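Local structure of PelD (Pseudomonas aeruginosa, 4EU0) at residues 187-193 against 224-230; 85-89 against 131-136; 48-53 against 115-120; 163-167 against 214-218. The protein binds the second messenger cyclic di-GMP and acts as an effector of this dinucleotide in pellicle formation, probably through its GGDEF-like domain. All coordinates share one frame; numbering follows the deposited sequence.

Contact 1 (187-193 against 224-230); sequences LYAFELT and RRVLLVL
Arg224 and Glu191 close one end of an antiparallel ladder between strands 185-192 and 225-231, the two central strands of the four-stranded sheet in the GGDEF-like domain. From CB outward, the arginine chain first runs past the backbone opposite: CB lies 3.7 Å from Leu192 O, CG passes the same oxygen, and CD is 3.4 Å from Thr193 CA. A turn about the CG-CD bond (chi3 -90°) then brings the guanidinium back toward Glu191. NE donates to Glu191 OE2 at 2.7 Å, NH2 adds a weak bond to the same oxygen, and NH1 lies near Thr193 CB and CG2, the latter over one guanidinium face. NE reaches OE2 from above the carboxylate plane; the planes are 68° apart, and both donors converge on one oxygen instead of pairing side by side with two.

Further in, Tyr188 and Val229 exchange two backbone bonds of 2.8 Å each, as do Phe190 and Leu227 at 2.9 Å. A water links Leu192 O to Arg225 N. Val229 CG2 touches the edge of the Phe190 ring at CE2 (3.9 Å), and this apolar pair packs on Tyr242 of the cyclic di-GMP pocket. The Glu191 carboxylate is shared between Arg224, just ahead of strand 225-231, and, through OE1, Arg268 on strand 265-272, which probably keeps it ionised despite its burial.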
# COMPACT_ATOMS: atom_id res chain seq x y z
N LEU A 187 3.50 12.20 3.55
CA LEU A 187 2.93 12.93 2.43
C LEU A 187 3.68 14.24 2.24
O LEU A 187 3.82 15.01 3.19
CB LEU A 187 1.46 13.29 2.68
CG LEU A 187 0.29 12.68 1.92
CD1 LEU A 187 -1.00 13.44 2.30
CD2 LEU A 187 0.50 12.66 0.40
N TYR A 188 4.17 14.48 1.03
CA TYR A 188 4.70 15.79 0.70
C TYR A 188 3.77 16.48 -0.28
O TYR A 188 3.24 15.85 -1.20
CB TYR A 188 6.07 15.67 0.04
CG TYR A 188 7.22 15.47 1.00
CD1 TYR A 188 7.77 16.54 1.69
CD2 TYR A 188 7.80 14.20 1.18
CE1 TYR A 188 8.85 16.36 2.57
CE2 TYR A 188 8.88 14.01 2.06
CZ TYR A 188 9.40 15.09 2.74
OH TYR A 188 10.46 14.94 3.60
N ALA A 189 3.59 17.78 -0.09
CA ALA A 189 2.90 18.60 -1.08
C ALA A 189 3.88 19.66 -1.54
O ALA A 189 4.36 20.45 -0.72
CB ALA A 189 1.67 19.23 -0.48
N PHE A 190 4.17 19.68 -2.84
CA PHE A 190 5.02 20.72 -3.40
C PHE A 190 4.14 21.73 -4.11
O PHE A 190 3.54 21.43 -5.14
CB PHE A 190 6.06 20.12 -4.36
CG PHE A 190 6.97 19.11 -3.72
CD1 PHE A 190 8.13 19.53 -3.07
CD2 PHE A 190 6.70 17.75 -3.79
CE1 PHE A 190 8.98 18.61 -2.45
CE2 PHE A 190 7.56 16.81 -3.19
CZ PHE A 190 8.70 17.24 -2.53
N GLU A 191 4.02 22.92 -3.52
CA GLU A 191 3.21 23.97 -4.10
C GLU A 191 4.12 24.86 -4.94
O GLU A 191 5.11 25.39 -4.44
CB GLU A 191 2.52 24.79 -3.01
CG GLU A 191 1.61 25.88 -3.56
CD GLU A 191 1.09 26.83 -2.50
OE1 GLU A 191 1.55 26.77 -1.33
OE2 GLU A 191 0.21 27.65 -2.84
N LEU A 192 3.79 25.00 -6.21
CA LEU A 192 4.66 25.70 -7.14
C LEU A 192 4.13 27.11 -7.39
O LEU A 192 3.19 27.31 -8.16
CB LEU A 192 4.82 24.90 -8.44
CG LEU A 192 5.10 23.40 -8.23
CD1 LEU A 192 5.34 22.71 -9.58
CD2 LEU A 192 6.27 23.15 -7.30
N THR A 193 4.75 28.08 -6.72
CA THR A 193 4.21 29.43 -6.63
C THR A 193 4.71 30.38 -7.71
O THR A 193 4.20 31.49 -7.85
CB THR A 193 4.49 30.05 -5.24
OG1 THR A 193 5.89 30.27 -5.08
CG2 THR A 193 3.99 29.13 -4.15
N ARG A 224 -2.55 27.34 -8.49
CA ARG A 224 -1.16 26.92 -8.54
C ARG A 224 -1.02 25.43 -8.68
O ARG A 224 -1.87 24.67 -8.19
CB ARG A 224 -0.41 27.39 -7.30
CG ARG A 224 -0.30 28.90 -7.20
CD ARG A 224 0.79 29.28 -6.26
NE ARG A 224 0.32 29.41 -4.89
CZ ARG A 224 0.39 30.52 -4.17
NH1 ARG A 224 0.91 31.63 -4.68
NH2 ARG A 224 -0.07 30.53 -2.93
N ARG A 225 0.04 25.01 -9.36
CA ARG A 225 0.37 23.59 -9.45
C ARG A 225 0.73 23.09 -8.06
O ARG A 225 1.50 23.72 -7.33
CB ARG A 225 1.57 23.38 -10.38
CG ARG A 225 1.37 23.84 -11.80
CD ARG A 225 2.69 23.74 -12.58
NE ARG A 225 2.53 24.10 -13.99
CZ ARG A 225 2.15 23.26 -14.95
NH1 ARG A 225 1.87 21.99 -14.66
NH2 ARG A 225 2.04 23.68 -16.21
N VAL A 226 0.14 21.96 -7.68
CA VAL A 226 0.53 21.26 -6.46
C VAL A 226 0.80 19.83 -6.86
O VAL A 226 -0.06 19.19 -7.47
CB VAL A 226 -0.59 21.27 -5.39
CG1 VAL A 226 -0.22 20.35 -4.22
CG2 VAL A 226 -0.88 22.69 -4.91
N LEU A 227 2.00 19.35 -6.54
CA LEU A 227 2.31 17.94 -6.71
C LEU A 227 2.33 17.25 -5.36
O LEU A 227 3.17 17.56 -4.51
CB LEU A 227 3.64 17.74 -7.43
CG LEU A 227 3.91 16.26 -7.74
CD1 LEU A 227 3.03 15.75 -8.88
CD2 LEU A 227 5.34 16.08 -8.09
N LEU A 228 1.39 16.34 -5.17
CA LEU A 228 1.34 15.53 -3.96
C LEU A 228 2.16 14.29 -4.18
O LEU A 228 2.07 13.65 -5.24
CB LEU A 228 -0.10 15.11 -3.71
CG LEU A 228 -0.71 15.01 -2.33
CD1 LEU A 228 -0.14 16.02 -1.32
CD2 LEU A 228 -2.23 15.19 -2.55
N VAL A 229 2.98 13.94 -3.20
CA VAL A 229 3.74 12.69 -3.26
C VAL A 229 3.55 11.93 -1.96
O VAL A 229 3.86 12.44 -0.89
CB VAL A 229 5.26 12.90 -3.48
CG1 VAL A 229 5.94 11.56 -3.71
CG2 VAL A 229 5.52 13.83 -4.66
N LEU A 230 3.05 10.70 -2.07
CA LEU A 230 2.98 9.81 -0.91
C LEU A 230 4.17 8.85 -0.92
O LEU A 230 4.50 8.24 -1.95
CB LEU A 230 1.67 9.01 -0.93
CG LEU A 230 1.52 7.93 0.16
CD1 LEU A 230 1.26 8.56 1.53
CD2 LEU A 230 0.42 6.93 -0.21
O HOH W 1 1.86 27.03 -10.35

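Contact 2 (85-89 against 131-136); sequences LVSVR and FNERTF
Leu85, Ser87 and Arg89 form a surface contact with Phe131, Glu133 and Phe136, in which a short outer strand of the GAF domain meets the start of a long helix. Strand 86-87 is the outermost on its side of the antiparallel sheet, next to strand 106-111, and helix 133-150 begins beside it. Two aromatic rings carry the apolar part. Phe136 puts its CB against Leu85, 3.8 Å from CD1, and the far end of its ring against Ser87, with CZ 3.7 Å from Ser87 CB. The Phe131 ring has Phe136 CZ over one face, near the rim, and points its edge at the other segment, where CE2 lies 3.5 Å from Arg89 CB. Both phenylalanines also rest on Val106, which ties this corner to the neighbouring strand.

Over this patch runs Arg89, whose chain is bent at chi2 and chi3 and thereby brings the guanidinium back to the helix start. NH1 forms a salt bridge with Glu133 OE2; the modelled separation is very short and its exact value doubtful. The two planes are nearly parallel but stepped, the carboxylate oxygen lying well out of the guanidinium plane. The same NH1 lies at the edge of the Phe136 ring by CE2, near its plane and not over a face; guanidinium and ring planes are 77° apart. The helix itself is N-capped by Asn132, whose OD1 accepts from Thr135 N at 3.1 Å with an N-H...O angle of 158°.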
# COMPACT_ATOMS: atom_id res chain seq x y z
N LEU A 85 -7.02 -11.43 10.98
CA LEU A 85 -6.17 -12.53 11.37
C LEU A 85 -6.65 -13.13 12.69
O LEU A 85 -6.91 -12.41 13.65
CB LEU A 85 -4.73 -12.03 11.51
CG LEU A 85 -3.61 -13.01 11.87
CD1 LEU A 85 -2.32 -12.44 11.36
CD2 LEU A 85 -3.50 -13.29 13.37
N VAL A 86 -6.76 -14.45 12.72
CA VAL A 86 -7.11 -15.15 13.95
C VAL A 86 -6.16 -16.33 14.15
O VAL A 86 -5.80 -17.03 13.19
CB VAL A 86 -8.58 -15.64 13.95
CG1 VAL A 86 -9.56 -14.45 13.94
CG2 VAL A 86 -8.85 -16.56 12.78
N SER A 87 -5.73 -16.55 15.39
CA SER A 87 -4.88 -17.68 15.71
C SER A 87 -5.49 -18.53 16.81
O SER A 87 -6.35 -18.06 17.56
CB SER A 87 -3.48 -17.21 16.12
OG SER A 87 -3.55 -16.36 17.25
N VAL A 88 -5.06 -19.78 16.89
CA VAL A 88 -5.42 -20.66 18.01
C VAL A 88 -4.29 -20.61 19.04
O VAL A 88 -3.72 -21.65 19.40
CB VAL A 88 -5.67 -22.11 17.56
CG1 VAL A 88 -6.58 -22.83 18.54
CG2 VAL A 88 -6.28 -22.15 16.19
N ARG A 89 -3.97 -19.41 19.50
CA ARG A 89 -2.85 -19.19 20.44
C ARG A 89 -3.22 -19.52 21.90
O ARG A 89 -3.76 -20.58 22.18
CB ARG A 89 -2.28 -17.77 20.31
CG ARG A 89 -3.30 -16.63 20.33
CD ARG A 89 -2.88 -15.50 21.27
NE ARG A 89 -1.44 -15.23 21.24
CZ ARG A 89 -0.84 -14.43 20.36
NH1 ARG A 89 -1.54 -13.81 19.42
NH2 ARG A 89 0.47 -14.24 20.42
N PHE A 131 5.32 -18.15 16.38
CA PHE A 131 3.89 -18.14 16.66
C PHE A 131 3.62 -17.07 17.72
O PHE A 131 3.37 -17.37 18.89
CB PHE A 131 3.41 -19.53 17.10
CG PHE A 131 1.92 -19.65 17.21
CD1 PHE A 131 1.11 -19.65 16.08
CD2 PHE A 131 1.32 -19.78 18.46
CE1 PHE A 131 -0.27 -19.77 16.19
CE2 PHE A 131 -0.06 -19.90 18.57
CZ PHE A 131 -0.86 -19.89 17.43
N ASN A 132 3.71 -15.81 17.28
CA ASN A 132 3.59 -14.66 18.17
C ASN A 132 3.05 -13.43 17.46
O ASN A 132 2.94 -13.41 16.23
CB ASN A 132 4.94 -14.36 18.86
CG ASN A 132 6.04 -13.97 17.87
OD1 ASN A 132 5.92 -13.00 17.13
ND2 ASN A 132 7.14 -14.72 17.90
N GLU A 133 2.73 -12.39 18.23
CA GLU A 133 2.15 -11.17 17.69
C GLU A 133 3.02 -10.43 16.68
O GLU A 133 2.48 -9.80 15.76
CB GLU A 133 1.72 -10.22 18.82
CG GLU A 133 0.52 -10.72 19.63
CD GLU A 133 -0.80 -10.68 18.86
OE1 GLU A 133 -0.88 -10.02 17.80
OE2 GLU A 133 -1.77 -11.31 19.33
N ARG A 134 4.34 -10.51 16.82
CA ARG A 134 5.26 -9.88 15.88
C ARG A 134 5.11 -10.46 14.46
O ARG A 134 5.01 -9.71 13.48
CB ARG A 134 6.72 -10.00 16.36
CG ARG A 134 7.73 -9.40 15.38
CD ARG A 134 9.17 -9.68 15.77
NE ARG A 134 10.07 -9.32 14.67
CZ ARG A 134 11.40 -9.29 14.75
NH1 ARG A 134 12.01 -9.60 15.89
NH2 ARG A 134 12.11 -8.96 13.69
N THR A 135 5.07 -11.78 14.36
CA THR A 135 4.91 -12.45 13.06
C THR A 135 3.49 -12.28 12.52
O THR A 135 3.29 -12.03 11.33
CB THR A 135 5.29 -13.95 13.15
OG1 THR A 135 6.58 -14.07 13.78
CG2 THR A 135 5.34 -14.60 11.77
N PHE A 136 2.50 -12.39 13.41
CA PHE A 136 1.10 -12.18 13.02
C PHE A 136 0.94 -10.80 12.39
O PHE A 136 0.27 -10.66 11.36
CB PHE A 136 0.16 -12.32 14.22
CG PHE A 136 0.15 -13.69 14.85
CD1 PHE A 136 0.61 -14.80 14.16
CD2 PHE A 136 -0.33 -13.85 16.14
CE1 PHE A 136 0.61 -16.06 14.75
CE2 PHE A 136 -0.35 -15.11 16.74
CZ PHE A 136 0.12 -16.22 16.04

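Contact 3 (48-53 against 115-120); sequences RVRYDR and GRILAL
Val49 and Ile117, the two residues that bury most here, meet where the chain leaves strand 43-48 of the GAF-domain sheet and passes the beginning of strand 117-123. Just before them, Arg48 and Ala119 form an antiparallel non-hydrogen-bonded pair. A chi1 of 174° sets Val49 CG1 against Ile117 CG2, at 3.9 Å, and places CG2 over the backbone of Ala119, 3.7 Å from Leu120 CB. Leu80 of helix 74-82 packs on Val49, Ile117 and Leu120 together, making them part of one apolar layer between sheet and helix. Val49 N donates to Leu118 O at 3.1 Å; the bond is straight at the hydrogen (170°) but comes from above the carbonyl plane.

Third in buried area is Arg53, which closes the type I turn begun at Arg50. Its chain is extended from CG to NE and lays a guanidinium face on Ile117, with NE 3.5 Å from CG1 and CD1 beneath the rim. At the tip, NH2 makes a weak bond to Gly115 O (3.2 Å). Where the backbones diverge, one water joins Arg50 O, at 2.7 Å, to Ile117 O. The single bridge thus gives way to water and arginine: the apolar part is buried, while Arg53 ties the turn through NH1 to Leu80 O of helix 74-82 and, weakly, to Gly115 O in the loop before the strand.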
# COMPACT_ATOMS: atom_id res chain seq x y z
N ARG A 48 -9.28 -19.00 -2.44
CA ARG A 48 -10.11 -17.88 -2.86
C ARG A 48 -11.30 -17.73 -1.92
O ARG A 48 -11.89 -18.73 -1.49
CB ARG A 48 -10.60 -18.06 -4.30
CG ARG A 48 -11.51 -16.94 -4.80
CD ARG A 48 -12.13 -17.23 -6.16
NE ARG A 48 -11.13 -17.33 -7.22
CZ ARG A 48 -10.55 -16.29 -7.83
NH1 ARG A 48 -10.85 -15.04 -7.50
NH2 ARG A 48 -9.66 -16.52 -8.79
N VAL A 49 -11.66 -16.49 -1.60
CA VAL A 49 -12.84 -16.22 -0.80
C VAL A 49 -13.91 -15.56 -1.67
O VAL A 49 -13.64 -14.58 -2.35
CB VAL A 49 -12.50 -15.33 0.42
CG1 VAL A 49 -13.76 -14.91 1.16
CG2 VAL A 49 -11.55 -16.07 1.36
N ARG A 50 -15.11 -16.13 -1.63
CA ARG A 50 -16.25 -15.63 -2.43
C ARG A 50 -16.79 -14.32 -1.88
O ARG A 50 -16.37 -13.87 -0.81
CB ARG A 50 -17.37 -16.67 -2.49
CG ARG A 50 -16.93 -18.06 -2.86
CD ARG A 50 -18.12 -18.93 -3.25
NE ARG A 50 -17.95 -20.32 -2.83
CZ ARG A 50 -17.21 -21.22 -3.46
NH1 ARG A 50 -16.53 -20.89 -4.56
NH2 ARG A 50 -17.13 -22.46 -3.00
N TYR A 51 -17.72 -13.70 -2.61
CA TYR A 51 -18.28 -12.42 -2.20
C TYR A 51 -19.00 -12.47 -0.85
O TYR A 51 -18.95 -11.51 -0.08
CB TYR A 51 -19.22 -11.87 -3.29
CG TYR A 51 -19.68 -10.46 -3.02
CD1 TYR A 51 -18.79 -9.39 -3.06
CD2 TYR A 51 -21.02 -10.19 -2.72
CE1 TYR A 51 -19.21 -8.09 -2.81
CE2 TYR A 51 -21.45 -8.89 -2.47
CZ TYR A 51 -20.54 -7.85 -2.51
OH TYR A 51 -20.96 -6.56 -2.26
N ASP A 52 -19.66 -13.59 -0.57
CA ASP A 52 -20.40 -13.77 0.69
C ASP A 52 -19.52 -14.18 1.88
O ASP A 52 -20.03 -14.57 2.93
CB ASP A 52 -21.58 -14.74 0.49
CG ASP A 52 -21.14 -16.12 0.01
OD1 ASP A 52 -19.92 -16.39 -0.12
OD2 ASP A 52 -22.04 -16.95 -0.25
N ARG A 53 -18.20 -14.08 1.71
CA ARG A 53 -17.21 -14.40 2.76
C ARG A 53 -17.15 -15.88 3.14
O ARG A 53 -16.88 -16.23 4.29
CB ARG A 53 -17.40 -13.51 4.00
CG ARG A 53 -17.12 -12.03 3.77
CD ARG A 53 -17.04 -11.27 5.09
NE ARG A 53 -16.48 -9.93 4.92
CZ ARG A 53 -15.93 -9.21 5.89
NH1 ARG A 53 -15.84 -9.68 7.13
NH2 ARG A 53 -15.45 -8.00 5.61
N GLY A 115 -12.38 -3.41 2.31
CA GLY A 115 -12.86 -4.42 3.24
C GLY A 115 -13.32 -5.71 2.57
O GLY A 115 -13.94 -6.55 3.21
N ARG A 116 -13.01 -5.86 1.28
CA ARG A 116 -13.36 -7.08 0.54
C ARG A 116 -12.31 -8.16 0.81
O ARG A 116 -11.12 -7.94 0.62
CB ARG A 116 -13.45 -6.79 -0.97
CG ARG A 116 -14.33 -7.77 -1.77
CD ARG A 116 -14.86 -7.08 -3.02
NE ARG A 116 -15.19 -8.01 -4.10
CZ ARG A 116 -15.59 -7.64 -5.31
NH1 ARG A 116 -15.74 -6.34 -5.59
NH2 ARG A 116 -15.86 -8.54 -6.24
N ILE A 117 -12.77 -9.32 1.28
CA ILE A 117 -11.87 -10.46 1.52
C ILE A 117 -11.72 -11.19 0.20
O ILE A 117 -12.66 -11.82 -0.28
CB ILE A 117 -12.46 -11.46 2.56
CG1 ILE A 117 -13.26 -10.76 3.68
CG2 ILE A 117 -11.39 -12.43 3.07
CD1 ILE A 117 -12.52 -9.81 4.55
N LEU A 118 -10.53 -11.07 -0.40
CA LEU A 118 -10.25 -11.68 -1.70
C LEU A 118 -9.83 -13.13 -1.57
O LEU A 118 -10.16 -13.95 -2.42
CB LEU A 118 -9.15 -10.90 -2.42
CG LEU A 118 -9.50 -9.63 -3.21
CD1 LEU A 118 -10.06 -8.53 -2.32
CD2 LEU A 118 -8.25 -9.14 -3.91
N ALA A 119 -9.09 -13.42 -0.49
CA ALA A 119 -8.42 -14.71 -0.32
C ALA A 119 -8.17 -15.01 1.15
O ALA A 119 -8.27 -14.13 2.00
CB ALA A 119 -7.11 -14.74 -1.10
N LEU A 120 -7.81 -16.27 1.42
CA LEU A 120 -7.55 -16.72 2.78
C LEU A 120 -6.22 -17.48 2.82
O LEU A 120 -6.00 -18.37 2.01
CB LEU A 120 -8.72 -17.60 3.23
CG LEU A 120 -8.73 -18.34 4.57
CD1 LEU A 120 -10.15 -18.84 4.84
CD2 LEU A 120 -7.80 -19.51 4.54
O HOH W 2 -15.49 -11.73 0.52
O HOH W 3 -15.74 -9.34 1.69

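Contact 4 (163-167 against 214-218); sequences DAQRF and VQLRL
The Phe167 ring has Leu216 over one face and the backbone of Val214 at its edge, in a helix-on-sheet contact of the GGDEF-like domain. Leu216 CG makes a CH-pi contact, 4.0 Å from the ring centroid of Phe167 and displaced toward the rim, and Val214 O approaches the edge at CE1 (3.6 Å). With CG anti to the backbone N (chi1 -173°), the ring reaches from helix 162-181 down to strand 214-219, an edge strand of the sheet; it also touches Leu228 and Leu230 on the next strand. The helix and strand segments cross at -130°, their axes 7.9 Å apart. Ala164 supports the same packing, its CA 3.7 Å from Leu216 CD2, and the Arg166 chain lies against Val214, CD to CG1 3.5 Å. Gln215 points away from the helix; its NE2 bonds Leu205 O of helix 198-207, and its side chain lies about 8 Å from bound cyclic di-GMP at the nearest atoms.

Two guanidinium groups flank Asp163 differently. That of Arg217 is long-range: NH2 lies 3.7 Å from Asp163 OD2, with the oxygen well out of its plane, and charge alone acts. Within the helix Arg166 is the direct partner: NH1 donates to Asp163 OD1 at 3.0 Å in a salt bridge, in the guanidinium plane, and OD1 accepts with its anti lone pair.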
# COMPACT_ATOMS: atom_id res chain seq x y z
N ASP A 163 -3.96 7.30 -12.18
CA ASP A 163 -3.08 7.87 -11.16
C ASP A 163 -3.86 8.33 -9.92
O ASP A 163 -3.38 8.15 -8.80
CB ASP A 163 -2.23 9.02 -11.73
CG ASP A 163 -1.34 8.57 -12.88
OD1 ASP A 163 -0.79 7.44 -12.81
OD2 ASP A 163 -1.19 9.34 -13.86
N ALA A 164 -5.06 8.87 -10.13
CA ALA A 164 -5.91 9.28 -9.01
C ALA A 164 -6.42 8.07 -8.22
O ALA A 164 -6.44 8.09 -6.99
CB ALA A 164 -7.07 10.16 -9.49
N GLN A 165 -6.83 7.01 -8.91
CA GLN A 165 -7.28 5.79 -8.23
C GLN A 165 -6.16 5.16 -7.41
O GLN A 165 -6.36 4.76 -6.26
CB GLN A 165 -7.81 4.77 -9.23
CG GLN A 165 -8.96 5.25 -10.07
CD GLN A 165 -9.53 4.12 -10.87
OE1 GLN A 165 -9.69 3.01 -10.35
NE2 GLN A 165 -9.83 4.37 -12.14
N ARG A 166 -4.97 5.08 -8.00
CA ARG A 166 -3.82 4.48 -7.34
C ARG A 166 -3.44 5.29 -6.10
O ARG A 166 -3.18 4.72 -5.04
CB ARG A 166 -2.63 4.41 -8.29
CG ARG A 166 -1.46 3.60 -7.75
CD ARG A 166 -0.22 3.75 -8.61
NE ARG A 166 -0.31 3.03 -9.89
CZ ARG A 166 -0.48 3.62 -11.07
NH1 ARG A 166 -0.58 4.94 -11.17
NH2 ARG A 166 -0.54 2.87 -12.17
N PHE A 167 -3.41 6.61 -6.25
CA PHE A 167 -3.02 7.49 -5.16
C PHE A 167 -3.98 7.28 -4.00
O PHE A 167 -3.54 7.10 -2.87
CB PHE A 167 -3.01 8.95 -5.59
CG PHE A 167 -2.46 9.87 -4.54
CD1 PHE A 167 -1.10 10.11 -4.47
CD2 PHE A 167 -3.31 10.46 -3.61
CE1 PHE A 167 -0.58 10.95 -3.48
CE2 PHE A 167 -2.81 11.29 -2.61
CZ PHE A 167 -1.44 11.53 -2.56
N VAL A 214 3.70 7.27 -4.87
CA VAL A 214 2.70 7.67 -5.85
C VAL A 214 2.48 9.17 -5.77
O VAL A 214 2.61 9.79 -4.70
CB VAL A 214 1.35 6.91 -5.70
CG1 VAL A 214 1.52 5.44 -6.12
CG2 VAL A 214 0.81 6.99 -4.27
N GLN A 215 2.14 9.75 -6.92
CA GLN A 215 1.99 11.19 -7.04
C GLN A 215 0.65 11.58 -7.63
O GLN A 215 0.05 10.83 -8.41
CB GLN A 215 3.08 11.76 -7.95
CG GLN A 215 4.49 11.41 -7.53
CD GLN A 215 5.50 12.03 -8.46
OE1 GLN A 215 5.17 12.40 -9.58
NE2 GLN A 215 6.73 12.17 -7.98
N LEU A 216 0.21 12.79 -7.27
CA LEU A 216 -0.97 13.42 -7.84
C LEU A 216 -0.62 14.82 -8.31
O LEU A 216 -0.06 15.62 -7.55
CB LEU A 216 -2.10 13.51 -6.82
CG LEU A 216 -3.29 12.57 -6.79
CD1 LEU A 216 -4.48 13.25 -6.11
CD2 LEU A 216 -3.68 12.11 -8.19
N ARG A 217 -0.96 15.12 -9.56
CA ARG A 217 -0.73 16.44 -10.15
C ARG A 217 -2.05 17.20 -10.10
O ARG A 217 -3.03 16.80 -10.74
CB ARG A 217 -0.24 16.30 -11.60
CG ARG A 217 0.94 15.34 -11.77
CD ARG A 217 1.09 14.80 -13.20
NE ARG A 217 -0.11 14.10 -13.66
CZ ARG A 217 -0.18 13.37 -14.78
NH1 ARG A 217 0.89 13.22 -15.55
NH2 ARG A 217 -1.32 12.78 -15.11
N LEU A 218 -2.06 18.29 -9.34
CA LEU A 218 -3.30 19.03 -9.08
C LEU A 218 -3.10 20.53 -9.25
O LEU A 218 -1.97 21.01 -9.30
CB LEU A 218 -3.80 18.75 -7.66
CG LEU A 218 -4.12 17.30 -7.27
CD1 LEU A 218 -4.38 17.21 -5.79
CD2 LEU A 218 -5.30 16.76 -8.07
O HOH W 4 -0.80 7.98 -8.46

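Overall arrangement
Contacts 1 and 4 belong to one sheet of the GGDEF-like domain and touch: Leu230 N and Val214 O, 2.8 Å apart, and Val226 N and Leu218 O link strand 225-231 to strand 214-219. Contact 1 is buried and rests on a backbone ladder; contact 4, partly buried, joins helix to sheet through side chains and has no direct hydrogen bond between its segments. Contacts 2 and 3 lie in the GAF domain, across the chain's centre from contact 1, their own centres about 20 Å apart on one sheet. Contact 3 mixes apolar packing with water, whereas contact 2, at the surface, combines aromatic edges with an ion pair.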